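Local coordinates for SusD-like carbohydrate binding protein BF1063 (Bacteroides fragilis NCTC 9343, PDB 3I4G) that probably binds carbohydrate at the outer membrane, as a member of the SusD family of glycan-capturing proteins in Bacteroides, at residues 77-81 with 503-507; 70-74 with 84-88; 80-84 with 513-517; 134-139 with 455-459; 54-58 with 279-283. All blocks are in the same frame, centred on the assembly; numbering follows the deposited sequence.

Contact 1 (77-81 with 503-507)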
# COMPACT_ATOMS: atom_id res chain seq x y z
N SER A 77 -12.58 6.43 5.90
CA SER A 77 -11.88 7.68 6.22
C SER A 77 -12.59 8.94 5.75
O SER A 77 -11.97 10.01 5.75
CB SER A 77 -10.47 7.64 5.64
OG SER A 77 -10.52 7.58 4.25
N SER A 78 -13.88 8.87 5.42
CA SER A 78 -14.59 10.08 4.98
C SER A 78 -15.36 10.80 6.07
O SER A 78 -15.95 11.86 5.80
CB SER A 78 -15.57 9.72 3.89
OG SER A 78 -16.66 8.96 4.43
N GLY A 79 -15.38 10.25 7.27
CA GLY A 79 -16.15 10.82 8.38
C GLY A 79 -17.41 10.02 8.70
O GLY A 79 -18.15 10.40 9.58
N ASN A 80 -17.63 8.92 7.99
CA ASN A 80 -18.86 8.13 8.10
C ASN A 80 -18.63 6.71 8.55
O ASN A 80 -19.52 5.86 8.38
CB ASN A 80 -19.59 8.17 6.75
CG ASN A 80 -20.27 9.51 6.49
OD1 ASN A 80 -20.83 10.12 7.40
ND2 ASN A 80 -20.27 9.94 5.25
N LEU A 81 -17.50 6.43 9.18
CA LEU A 81 -17.25 5.06 9.66
C LEU A 81 -18.03 4.74 10.92
O LEU A 81 -17.94 5.47 11.91
CB LEU A 81 -15.76 4.86 9.93
CG LEU A 81 -15.31 3.47 10.38
CD1 LEU A 81 -15.73 2.39 9.40
CD2 LEU A 81 -13.81 3.49 10.55
N ARG A 503 -14.72 14.56 1.51
CA ARG A 503 -14.55 13.90 2.81
C ARG A 503 -14.63 14.93 3.93
O ARG A 503 -14.38 16.12 3.73
CB ARG A 503 -13.22 13.18 2.92
CG ARG A 503 -12.97 12.06 1.94
CD ARG A 503 -11.65 11.37 2.24
NE ARG A 503 -11.33 10.34 1.28
CZ ARG A 503 -10.62 10.52 0.18
NH1 ARG A 503 -10.10 11.70 -0.15
NH2 ARG A 503 -10.41 9.46 -0.60
N ALA A 504 -14.97 14.44 5.11
CA ALA A 504 -14.97 15.24 6.34
C ALA A 504 -14.47 14.36 7.49
O ALA A 504 -15.16 14.12 8.51
CB ALA A 504 -16.33 15.83 6.62
N PHE A 505 -13.24 13.86 7.34
CA PHE A 505 -12.58 13.05 8.35
C PHE A 505 -12.66 13.72 9.72
O PHE A 505 -12.40 14.94 9.84
CB PHE A 505 -11.12 12.87 7.92
CG PHE A 505 -10.24 12.03 8.82
CD1 PHE A 505 -9.74 12.52 10.01
CD2 PHE A 505 -9.78 10.79 8.39
CE1 PHE A 505 -8.87 11.77 10.77
CE2 PHE A 505 -8.90 10.04 9.16
CZ PHE A 505 -8.45 10.53 10.33
N ARG A 506 -13.00 12.97 10.75
CA ARG A 506 -13.18 13.54 12.06
C ARG A 506 -11.94 13.44 12.94
O ARG A 506 -11.39 12.35 13.13
CB ARG A 506 -14.32 12.80 12.77
CG ARG A 506 -15.66 12.87 12.11
CD ARG A 506 -16.65 11.83 12.62
NE ARG A 506 -16.25 10.49 12.24
CZ ARG A 506 -16.95 9.40 12.47
NH1 ARG A 506 -18.13 9.47 13.10
NH2 ARG A 506 -16.50 8.26 12.04
N ASN A 507 -11.49 14.57 13.48
CA ASN A 507 -10.36 14.60 14.39
C ASN A 507 -10.89 14.66 15.82
O ASN A 507 -11.52 15.63 16.18
CB ASN A 507 -9.49 15.80 14.08
CG ASN A 507 -8.17 15.76 14.82
OD1 ASN A 507 -7.73 14.70 15.29
ND2 ASN A 507 -7.49 16.93 14.92
O HOH W 1 -12.13 7.82 2.14
O HOH W 2 -19.70 7.08 13.34
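Gly-79 and Ala-504 form the tight middle of this contact. Ala-504 N gives a hydrogen bond of 2.8 Å to Ser-78 O, and the next step brings Gly-79 CA to 3.4 Å from Ala-504 O in a CA-H...O contact. Gly-79 leaves the helix with positive phi, 106°, and its bare CA lets the two backbones come this close. Beside it, Arg-503 stretches its extended chain past Ser-78, with CG 4.0 Å from Ser-78 CB. Its NE reaches Ser-77 OG through one water, while NH2 goes on to His-58 O and Ala-63 O; Ser-77 OG also hydrogen-bonds to Leu-59 O. The Phe-505 ring turns its edge to Ser-77 O, CD2 at 3.5 Å.

The other end is looser and partly exposed. Arg-506, bent at chi3 (-68°), lays one guanidinium face over Gly-79 O and sends NH2 in plane to a lone pair of Leu-81 O, 3.1 Å away; a water spans from NH1 to the same oxygen. Asp-510 forms a salt bridge with this NH2.

The contact thus fastens the C-terminal end of helix 72-78 to the loop that follows strand 497-502, with helix 454-461 touching Ser-77 and Phe-505, and helix 464-467 packed against Phe-505.

Contact 2 (70-74 with 84-88)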
# COMPACT_ATOMS: atom_id res chain seq x y z
N ASN A 70 -20.93 6.84 -0.98
CA ASN A 70 -21.78 6.02 -0.13
C ASN A 70 -21.24 4.60 0.04
O ASN A 70 -21.76 3.81 0.83
CB ASN A 70 -23.20 5.99 -0.68
CG ASN A 70 -23.88 7.35 -0.61
OD1 ASN A 70 -24.42 7.83 -1.60
ND2 ASN A 70 -23.83 7.97 0.55
N ASN A 71 -20.15 4.28 -0.63
CA ASN A 71 -19.60 2.94 -0.52
C ASN A 71 -18.94 2.80 0.86
O ASN A 71 -18.17 3.64 1.26
CB ASN A 71 -18.58 2.65 -1.59
CG ASN A 71 -18.05 1.25 -1.45
OD1 ASN A 71 -17.04 1.05 -0.82
ND2 ASN A 71 -18.80 0.28 -1.95
N PRO A 72 -19.22 1.72 1.61
CA PRO A 72 -18.67 1.65 2.99
C PRO A 72 -17.15 1.57 3.06
O PRO A 72 -16.58 1.95 4.09
CB PRO A 72 -19.36 0.38 3.56
CG PRO A 72 -20.64 0.29 2.77
CD PRO A 72 -20.22 0.68 1.36
N PHE A 73 -16.46 1.14 2.00
CA PHE A 73 -15.00 1.16 2.05
C PHE A 73 -14.51 2.59 2.11
O PHE A 73 -13.73 2.96 2.96
CB PHE A 73 -14.41 0.44 0.84
CG PHE A 73 -12.92 0.29 0.85
CD1 PHE A 73 -12.27 -0.44 1.84
CD2 PHE A 73 -12.16 0.81 -0.19
CE1 PHE A 73 -10.90 -0.62 1.79
CE2 PHE A 73 -10.82 0.63 -0.24
CZ PHE A 73 -10.18 -0.09 0.73
N PHE A 74 -15.01 3.42 1.21
CA PHE A 74 -14.68 4.85 1.22
C PHE A 74 -15.04 5.51 2.54
O PHE A 74 -14.33 6.41 3.03
CB PHE A 74 -15.40 5.52 0.03
CG PHE A 74 -15.17 7.00 -0.05
CD1 PHE A 74 -14.04 7.52 -0.70
CD2 PHE A 74 -16.07 7.87 0.50
CE1 PHE A 74 -13.85 8.91 -0.78
CE2 PHE A 74 -15.89 9.24 0.38
CZ PHE A 74 -14.78 9.73 -0.27
N ASP A 84 -20.44 -1.21 12.39
CA ASP A 84 -21.01 -2.29 11.59
C ASP A 84 -20.46 -2.34 10.16
O ASP A 84 -20.96 -3.08 9.31
CB ASP A 84 -22.54 -2.20 11.55
CG ASP A 84 -23.03 -0.93 10.93
OD1 ASP A 84 -22.19 -0.04 10.58
OD2 ASP A 84 -24.27 -0.83 10.75
N ASN A 85 -19.39 -1.60 9.88
CA ASN A 85 -18.80 -1.55 8.54
C ASN A 85 -18.27 -2.93 8.11
O ASN A 85 -17.51 -3.56 8.87
CB ASN A 85 -17.73 -0.44 8.56
CG ASN A 85 -17.08 -0.22 7.21
OD1 ASN A 85 -16.31 -1.05 6.73
ND2 ASN A 85 -17.36 0.94 6.62
N ALA A 86 -18.65 -3.38 6.91
CA ALA A 86 -18.26 -4.71 6.45
C ALA A 86 -16.78 -4.82 6.15
O ALA A 86 -16.20 -5.89 6.28
CB ALA A 86 -19.04 -5.07 5.20
N PHE A 87 -16.14 -3.73 5.75
CA PHE A 87 -14.73 -3.77 5.35
C PHE A 87 -13.85 -3.86 6.58
O PHE A 87 -12.90 -4.63 6.56
CB PHE A 87 -14.40 -2.56 4.46
CG PHE A 87 -15.13 -2.59 3.14
CD1 PHE A 87 -16.41 -2.14 3.04
CD2 PHE A 87 -14.53 -3.13 2.01
CE1 PHE A 87 -17.09 -2.19 1.83
CE2 PHE A 87 -15.21 -3.18 0.80
CZ PHE A 87 -16.46 -2.71 0.70
N ILE A 88 -14.15 -3.12 7.63
CA ILE A 88 -13.32 -3.23 8.83
C ILE A 88 -13.51 -4.64 9.41
O ILE A 88 -12.58 -5.21 9.99
CB ILE A 88 -13.53 -2.13 9.90
CG1 ILE A 88 -14.87 -2.24 10.61
CG2 ILE A 88 -13.30 -0.75 9.24
CD1 ILE A 88 -15.11 -1.17 11.73
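The ring of Phe-87 lies against the first turn of helix 72-78, where Phe-73 meets its face with CB, and the Phe-73 ring follows obliquely. That CB stands 3.6 Å from the centroid of Phe-87, only 5° off the ring normal, a CH-pi contact squarely over the face. Beyond it the two side chains cross at about a right angle; the ring planes are inclined by 46°, with Phe-73 CD1 3.5 Å from Phe-87 CD2. Phe-87 is brought there by a CG placed beside its own backbone N (chi1 -65°), which swings the ring toward the start of the other helix. Pro-72 fills in next to it, its CB 3.8 Å from Phe-87 CE1.

Next to this pair, Asn-85 does two jobs with one amide. ND2 donates to Pro-72 O at 2.8 Å, the oxygen lying in the amide plane though the donor stands well above the carbonyl plane. OD1 caps its own helix, 86-109, taking Phe-87 N and Ile-88 N from opposite faces. Asn-71 is likewise an N-cap, with OD1 accepting from Phe-73 N at 2.9 Å.

Two helix starts are therefore joined through a cap: with both ends of the Asn-85 amide engaged, its flip is fixed. The bond from ND2 to Pro-72 O is the one hydrogen bond across the contact, and the rest is apolar and aromatic.

Contact 3 (80-84 with 513-517)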
# COMPACT_ATOMS: atom_id res chain seq x y z
N ASN A 80 -17.63 8.92 7.99
CA ASN A 80 -18.86 8.13 8.10
C ASN A 80 -18.63 6.71 8.55
O ASN A 80 -19.52 5.86 8.38
CB ASN A 80 -19.59 8.17 6.75
CG ASN A 80 -20.27 9.51 6.49
OD1 ASN A 80 -20.83 10.12 7.40
ND2 ASN A 80 -20.27 9.94 5.25
N LEU A 81 -17.50 6.43 9.18
CA LEU A 81 -17.25 5.06 9.66
C LEU A 81 -18.03 4.74 10.92
O LEU A 81 -17.94 5.47 11.91
CB LEU A 81 -15.76 4.86 9.93
CG LEU A 81 -15.31 3.47 10.38
CD1 LEU A 81 -15.73 2.39 9.40
CD2 LEU A 81 -13.81 3.49 10.55
N THR A 82 -18.74 3.62 10.87
CA THR A 82 -19.45 3.08 12.01
C THR A 82 -19.02 1.63 12.24
O THR A 82 -18.44 1.00 11.37
CB THR A 82 -20.98 3.17 11.83
OG1 THR A 82 -21.37 2.50 10.64
CG2 THR A 82 -21.44 4.62 11.75
N ALA A 83 -19.30 1.11 13.44
CA ALA A 83 -18.77 -0.18 13.84
C ALA A 83 -19.31 -1.37 13.09
O ALA A 83 -18.67 -2.42 13.12
CB ALA A 83 -18.93 -0.39 15.37
N ASP A 84 -20.44 -1.21 12.39
CA ASP A 84 -21.01 -2.29 11.59
C ASP A 84 -20.46 -2.34 10.16
O ASP A 84 -20.96 -3.08 9.31
CB ASP A 84 -22.54 -2.20 11.55
CG ASP A 84 -23.03 -0.93 10.93
OD1 ASP A 84 -22.19 -0.04 10.58
OD2 ASP A 84 -24.27 -0.83 10.75
N TRP A 513 -10.08 3.01 14.07
CA TRP A 513 -11.25 2.27 13.61
C TRP A 513 -11.89 1.65 14.85
O TRP A 513 -11.18 1.14 15.71
CB TRP A 513 -10.88 1.15 12.65
CG TRP A 513 -10.19 1.53 11.39
CD1 TRP A 513 -9.96 2.78 10.88
CD2 TRP A 513 -9.75 0.61 10.39
NE1 TRP A 513 -9.32 2.68 9.65
CE2 TRP A 513 -9.20 1.35 9.33
CE3 TRP A 513 -9.78 -0.78 10.30
CZ2 TRP A 513 -8.65 0.73 8.22
CZ3 TRP A 513 -9.21 -1.38 9.25
CH2 TRP A 513 -8.67 -0.64 8.20
N PRO A 514 -13.24 1.65 14.94
CA PRO A 514 -13.91 0.98 16.07
C PRO A 514 -13.78 -0.54 15.96
O PRO A 514 -13.61 -1.10 14.87
CB PRO A 514 -15.36 1.39 15.90
CG PRO A 514 -15.50 1.56 14.41
CD PRO A 514 -14.18 2.17 13.96
N ILE A 515 -13.86 -1.23 17.10
CA ILE A 515 -13.93 -2.65 17.10
C ILE A 515 -15.21 -3.05 16.35
O ILE A 515 -16.25 -2.46 16.57
CB ILE A 515 -14.02 -3.17 18.55
CG1 ILE A 515 -12.81 -2.80 19.41
CG2 ILE A 515 -14.19 -4.70 18.56
CD1 ILE A 515 -11.50 -3.34 18.93
N PRO A 516 -15.13 -4.06 15.46
CA PRO A 516 -16.34 -4.42 14.75
C PRO A 516 -17.51 -4.75 15.68
O PRO A 516 -17.32 -5.38 16.71
CB PRO A 516 -15.91 -5.64 13.93
CG PRO A 516 -14.43 -5.45 13.74
CD PRO A 516 -13.97 -4.83 15.01
N GLN A 517 -18.70 -4.33 15.27
CA GLN A 517 -19.89 -4.43 16.12
C GLN A 517 -20.16 -5.86 16.55
O GLN A 517 -20.55 -6.08 17.71
CB GLN A 517 -21.12 -3.89 15.38
CG GLN A 517 -22.35 -3.75 16.25
CD GLN A 517 -22.15 -2.73 17.33
OE1 GLN A 517 -21.82 -1.57 17.03
NE2 GLN A 517 -22.36 -3.14 18.59
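The indole of Trp-513 is the flat group that receives Leu-81, with the puckered ring of Pro-514 beside it. The CD2 methyl of Leu-81 comes to the indole obliquely, 3.9 Å from Trp-513 CD1, and touches Pro-514 CD at 3.7 Å. Elsewhere on the indole, Tyr-139 stacks, Phe-140 meets it edge-to-face, and NE1 bonds to Tyr-455 OH. Leu-81 holds CG opposite its backbone N across the CA-CB bond (chi1 -178°), which points the branch at this pair of rings. The same pyrrolidine also lies against the backbone of Ala-83, with Pro-514 CG 3.7 Å from Ala-83 CA, and the two CB atoms also meet.

Both segments run mainly as loop; their touching parts, 81-84 and 513-517, point 24° apart. Each leads into a helix: the first into helix 86-109, the second into helix 517-522, where Pro-516 holds the N-cap position. Far apart in sequence, the two helix entries of this SusD-family protein are thereby laid side by side.

Ala-83 is the centre of the pairing. Its O accepts from Gln-517 N, in the first turn of the helix, at 2.9 Å, with the donor well above the carbonyl plane, and Pro-516 CA adds a CA-H...O contact to the same oxygen. Ala-83 CB touches Ile-515 O at 3.6 Å and Gln-517 OE1 at 3.5 Å. Gln-517 bends at chi2 (64°), which brings OE1 back to that methyl, while NE2 bonds to Asn-521 OD1. On the solvent side, Thr-82 OG1 donates to Asp-84 OD1 on its syn side.

Contact 4 (134-139 with 455-459)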
# COMPACT_ATOMS: atom_id res chain seq x y z
N PHE A 134 0.73 -5.79 13.64
CA PHE A 134 1.21 -4.50 13.17
C PHE A 134 0.09 -3.73 12.50
O PHE A 134 -0.12 -2.55 12.80
CB PHE A 134 2.41 -4.71 12.21
CG PHE A 134 2.74 -3.50 11.40
CD1 PHE A 134 3.54 -2.49 11.89
CD2 PHE A 134 2.21 -3.35 10.13
CE1 PHE A 134 3.79 -1.37 11.17
CE2 PHE A 134 2.46 -2.22 9.38
CZ PHE A 134 3.25 -1.23 9.92
N TYR A 135 -0.62 -4.36 11.60
CA TYR A 135 -1.73 -3.69 10.94
C TYR A 135 -2.94 -3.47 11.89
O TYR A 135 -3.52 -2.39 11.90
CB TYR A 135 -2.15 -4.44 9.68
CG TYR A 135 -1.14 -4.43 8.57
CD1 TYR A 135 -0.91 -3.27 7.85
CD2 TYR A 135 -0.46 -5.57 8.20
CE1 TYR A 135 0.03 -3.26 6.84
CE2 TYR A 135 0.48 -5.56 7.21
CZ TYR A 135 0.72 -4.39 6.53
OH TYR A 135 1.64 -4.38 5.51
N LEU A 136 -3.29 -4.45 12.72
CA LEU A 136 -4.33 -4.21 13.71
C LEU A 136 -4.02 -3.02 14.59
O LEU A 136 -4.87 -2.17 14.88
CB LEU A 136 -4.56 -5.45 14.55
CG LEU A 136 -5.19 -6.66 13.87
CD1 LEU A 136 -5.03 -7.86 14.76
CD2 LEU A 136 -6.64 -6.39 13.54
N ALA A 137 -2.79 -2.97 15.09
CA ALA A 137 -2.32 -1.88 15.95
C ALA A 137 -2.27 -0.53 15.22
O ALA A 137 -2.40 0.49 15.87
CB ALA A 137 -0.90 -2.19 16.51
N SER A 138 -2.08 -0.55 13.90
CA SER A 138 -2.08 0.69 13.16
C SER A 138 -3.46 1.34 13.10
O SER A 138 -3.56 2.58 13.11
CB SER A 138 -1.60 0.44 11.73
OG SER A 138 -0.23 0.04 11.67
N TYR A 139 -4.52 0.54 13.06
CA TYR A 139 -5.84 1.06 12.76
C TYR A 139 -6.86 0.89 13.88
O TYR A 139 -7.53 1.86 14.24
CB TYR A 139 -6.33 0.41 11.45
CG TYR A 139 -5.40 0.69 10.26
CD1 TYR A 139 -5.12 1.99 9.88
CD2 TYR A 139 -4.81 -0.33 9.56
CE1 TYR A 139 -4.28 2.25 8.82
CE2 TYR A 139 -3.97 -0.09 8.49
CZ TYR A 139 -3.73 1.21 8.13
OH TYR A 139 -2.92 1.52 7.03
N TYR A 455 -2.39 5.98 3.05
CA TYR A 455 -3.29 6.07 4.19
C TYR A 455 -2.52 5.77 5.47
O TYR A 455 -2.66 6.53 6.46
CB TYR A 455 -4.48 5.14 3.98
CG TYR A 455 -5.49 5.11 5.09
CD1 TYR A 455 -6.29 6.21 5.38
CD2 TYR A 455 -5.66 3.99 5.83
CE1 TYR A 455 -7.21 6.16 6.41
CE2 TYR A 455 -6.59 3.91 6.83
CZ TYR A 455 -7.38 5.00 7.11
OH TYR A 455 -8.32 4.93 8.11
N TRP A 456 -1.74 4.70 5.49
CA TRP A 456 -0.94 4.38 6.67
C TRP A 456 -0.08 5.58 7.05
O TRP A 456 0.05 5.94 8.23
CB TRP A 456 -0.10 3.14 6.38
CG TRP A 456 0.62 2.63 7.55
CD1 TRP A 456 0.08 1.92 8.58
CD2 TRP A 456 2.01 2.81 7.86
NE1 TRP A 456 1.04 1.66 9.54
CE2 TRP A 456 2.24 2.20 9.12
CE3 TRP A 456 3.09 3.41 7.19
CZ2 TRP A 456 3.50 2.19 9.73
CZ3 TRP A 456 4.33 3.37 7.79
CH2 TRP A 456 4.52 2.76 9.05
N ASP A 457 0.54 6.24 6.08
CA ASP A 457 1.39 7.39 6.38
C ASP A 457 0.62 8.59 6.92
O ASP A 457 1.01 9.18 7.93
CB ASP A 457 2.14 7.85 5.13
CG ASP A 457 3.28 6.94 4.72
OD1 ASP A 457 3.82 6.18 5.55
OD2 ASP A 457 3.68 7.07 3.53
N ILE A 458 -0.48 8.99 6.27
CA ILE A 458 -1.19 10.19 6.71
C ILE A 458 -1.84 9.95 8.10
O ILE A 458 -1.94 10.88 8.91
CB ILE A 458 -2.18 10.74 5.69
CG1 ILE A 458 -3.29 9.74 5.40
CG2 ILE A 458 -1.44 11.12 4.41
CD1 ILE A 458 -4.33 10.26 4.35
N MSE A 459 -2.17 8.72 8.40
CA MSE A 459 -2.64 8.36 9.74
C MSE A 459 -1.54 8.48 10.79
O MSE A 459 -1.73 9.18 11.78
CB MSE A 459 -3.21 6.94 9.68
CG MSE A 459 -4.55 6.81 8.90
SE MSE A 459 -6.12 7.38 9.83
CE MSE A 459 -6.42 5.68 10.77
O HOH W 3 -2.36 2.37 3.82
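Ser-138 takes a hydrogen bond from the indole of Trp-456 and passes one on to its own helix backbone, in the middle of an aromatic cluster. Trp-456 NE1 donates to Ser-138 OG at 3.0 Å, the oxygen lying in the indole plane, and the same OG donates back to Phe-134 O, one turn earlier in its own helix, at 2.8 Å. With OG beside its backbone N (chi1 -66°), Ser-138 can reach both partners.

The aromatic rings stand around this pair. Phe-134 presents its CZ edge to the indole, 3.4 Å from Trp-456 CZ2, with the two side chains crossing at about a right angle. Tyr-139 crosses the indole in the same fashion and sets its OH at the rim of Trp-456, 3.3 Å from CB. The Tyr-139 and Tyr-455 ring planes are nearly parallel, 18° apart, but the rings are slid past each other; the closest approach is Tyr-139 CE1 to Tyr-455 CE2, 3.5 Å. Met-459, a selenomethionine bent at chi2 and chi3, folds its CE methyl to the edge of the Tyr-139 ring.

Helices 116-139 and 454-461 cross here at 48°, their local axes 11.4 Å apart, a distance spanned by the large side chains. Trp-456 also makes a cation-pi contact with Arg-206 of helix 197-211. Deep in the protein, the indole N-H and the serine hydroxyl proton each find an acceptor, and these directed bonds fix the indole's rotation among rings held mostly by van der Waals contact.

Contact 5 (54-58 with 279-283)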
# COMPACT_ATOMS: atom_id res chain seq x y z
N ILE A 54 -3.47 -2.17 -2.15
CA ILE A 54 -3.47 -1.12 -3.20
C ILE A 54 -4.68 -0.24 -3.10
O ILE A 54 -4.56 1.00 -3.10
CB ILE A 54 -3.37 -1.78 -4.59
CG1 ILE A 54 -2.00 -2.43 -4.76
CG2 ILE A 54 -3.60 -0.76 -5.72
CD1 ILE A 54 -1.97 -3.49 -5.89
N MSE A 55 -5.85 -0.84 -2.91
CA MSE A 55 -7.05 -0.01 -2.87
C MSE A 55 -7.23 0.77 -1.60
O MSE A 55 -8.12 1.64 -1.58
CB MSE A 55 -8.28 -0.84 -3.19
CG MSE A 55 -8.24 -1.40 -4.60
SE MSE A 55 -9.82 -2.40 -5.08
CE MSE A 55 -9.52 -2.56 -6.92
N MSE A 56 -6.39 0.58 -0.58
CA MSE A 56 -6.40 1.52 0.53
C MSE A 56 -6.05 2.91 0.03
O MSE A 56 -6.31 3.88 0.73
CB MSE A 56 -5.44 1.15 1.66
CG MSE A 56 -5.88 0.01 2.47
SE MSE A 56 -4.93 -0.08 4.17
CE MSE A 56 -6.35 0.27 5.44
N GLU A 57 -5.47 3.05 -1.15
CA GLU A 57 -5.21 4.39 -1.66
C GLU A 57 -6.52 5.17 -1.82
O GLU A 57 -6.51 6.40 -1.79
CB GLU A 57 -4.44 4.35 -2.99
CG GLU A 57 -3.40 5.41 -3.11
CD GLU A 57 -2.11 5.11 -2.39
OE1 GLU A 57 -2.04 4.26 -1.50
OE2 GLU A 57 -1.15 5.79 -2.68
N HIS A 58 -7.62 4.47 -2.01
CA HIS A 58 -8.94 5.10 -2.08
C HIS A 58 -9.37 5.82 -0.81
O HIS A 58 -10.31 6.62 -0.85
CB HIS A 58 -10.05 4.08 -2.41
CG HIS A 58 -9.83 3.33 -3.68
ND1 HIS A 58 -10.65 2.30 -4.08
CD2 HIS A 58 -8.83 3.41 -4.58
CE1 HIS A 58 -10.19 1.82 -5.22
NE2 HIS A 58 -9.08 2.45 -5.54
N SER A 279 -12.65 -0.13 -14.00
CA SER A 279 -12.22 1.22 -13.58
C SER A 279 -12.48 1.50 -12.12
O SER A 279 -12.88 2.60 -11.75
CB SER A 279 -12.89 2.32 -14.44
OG SER A 279 -12.63 2.12 -15.83
N LEU A 280 -12.24 0.54 -11.24
CA LEU A 280 -12.53 0.79 -9.80
C LEU A 280 -11.55 1.76 -9.15
O LEU A 280 -11.93 2.53 -8.28
CB LEU A 280 -12.58 -0.53 -9.03
CG LEU A 280 -13.00 -0.41 -7.56
CD1 LEU A 280 -14.33 0.30 -7.40
CD2 LEU A 280 -13.06 -1.77 -6.86
N VAL A 281 -10.26 1.69 -9.54
CA VAL A 281 -9.16 2.51 -8.95
C VAL A 281 -8.99 3.82 -9.68
O VAL A 281 -8.66 3.82 -10.85
CB VAL A 281 -7.83 1.73 -8.96
CG1 VAL A 281 -6.74 2.57 -8.31
CG2 VAL A 281 -8.02 0.40 -8.27
N ASN A 282 -9.27 4.97 -9.04
CA ASN A 282 -9.27 6.28 -9.69
C ASN A 282 -8.37 7.33 -9.00
O ASN A 282 -8.77 7.93 -7.99
CB ASN A 282 -10.72 6.84 -9.71
CG ASN A 282 -11.77 5.97 -10.39
OD1 ASN A 282 -12.95 6.23 -10.21
ND2 ASN A 282 -11.38 5.01 -11.25
N PRO A 283 -7.15 7.55 -9.49
CA PRO A 283 -6.30 8.60 -8.91
C PRO A 283 -6.97 9.95 -8.92
O PRO A 283 -7.76 10.25 -9.79
CB PRO A 283 -5.05 8.57 -9.81
CG PRO A 283 -5.03 7.16 -10.38
CD PRO A 283 -6.48 6.81 -10.56
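Leu-280 meets Met-55, a selenomethionine, just ahead of strand 281-283, which pairs with strand 63-65 in a small two-stranded antiparallel sheet. On the other side of the contact, residues 55-58 form a 3-10 turn on the way from helix 50-54 to strand 63-65, so the turn packs beside the sheet its own chain soon enters.

Leu-280 offers its CD2 methyl to the end of Met-55, 3.6 Å from CE and 3.8 Å from SE, the side chains crossing at about a right angle. Met-55 gets that far because its chain is extended beyond CG (chi2 -177°, chi3 168°). Leu-280 O lies 3.6 Å from His-58 CE1, and the side chain of Leu-280 is also close to a bound buffer molecule, HEPES, probably from the crystallisation liquor.

Val-281 follows and meets both residues of the turn. Its CG2 touches Met-55 CE and His-58 NE2, each at 3.6 Å and roughly at right angles to each other, while its CB lies in the plane of the imidazole at the ring edge. No hydrogen bond links the two segments. His-58 is instead anchored by its other nitrogen, ND1, which bonds to Asp-65 OD2 of the neighbouring strand.

Asn-282 ND2 donates within its own segment, to Ser-279 O and Val-281 O. Back at the imidazole, buried His-58 NE2 has no hydrogen-bonding partner in the model and faces Val-281 CA at 3.4 Å.

Contacts 4 and 5 lie deepest, their centres about 11 and 10 Å from the chain centre, and all their touching residues are buried; contacts 1 and 3 sit farther out and are partly exposed, while contact 2, about 18 Å out, is buried all the same. Helix 72-78 serves contacts 1 and 2, and contact 3 continues from contact 1 through Leu-81. The outer contacts 1 and 3 rely on backbone oxygens, with arginines and waters in contact 1; contact 2 pairs a CH-pi contact with one amide bond, contact 4 is aromatic, and contact 5 lacks any cross-segment hydrogen bond. Trp-513 ties contact 3 to contact 4, Met-56 reaches both from contact 5, and Arg-503 ties contact 1 to contact 5.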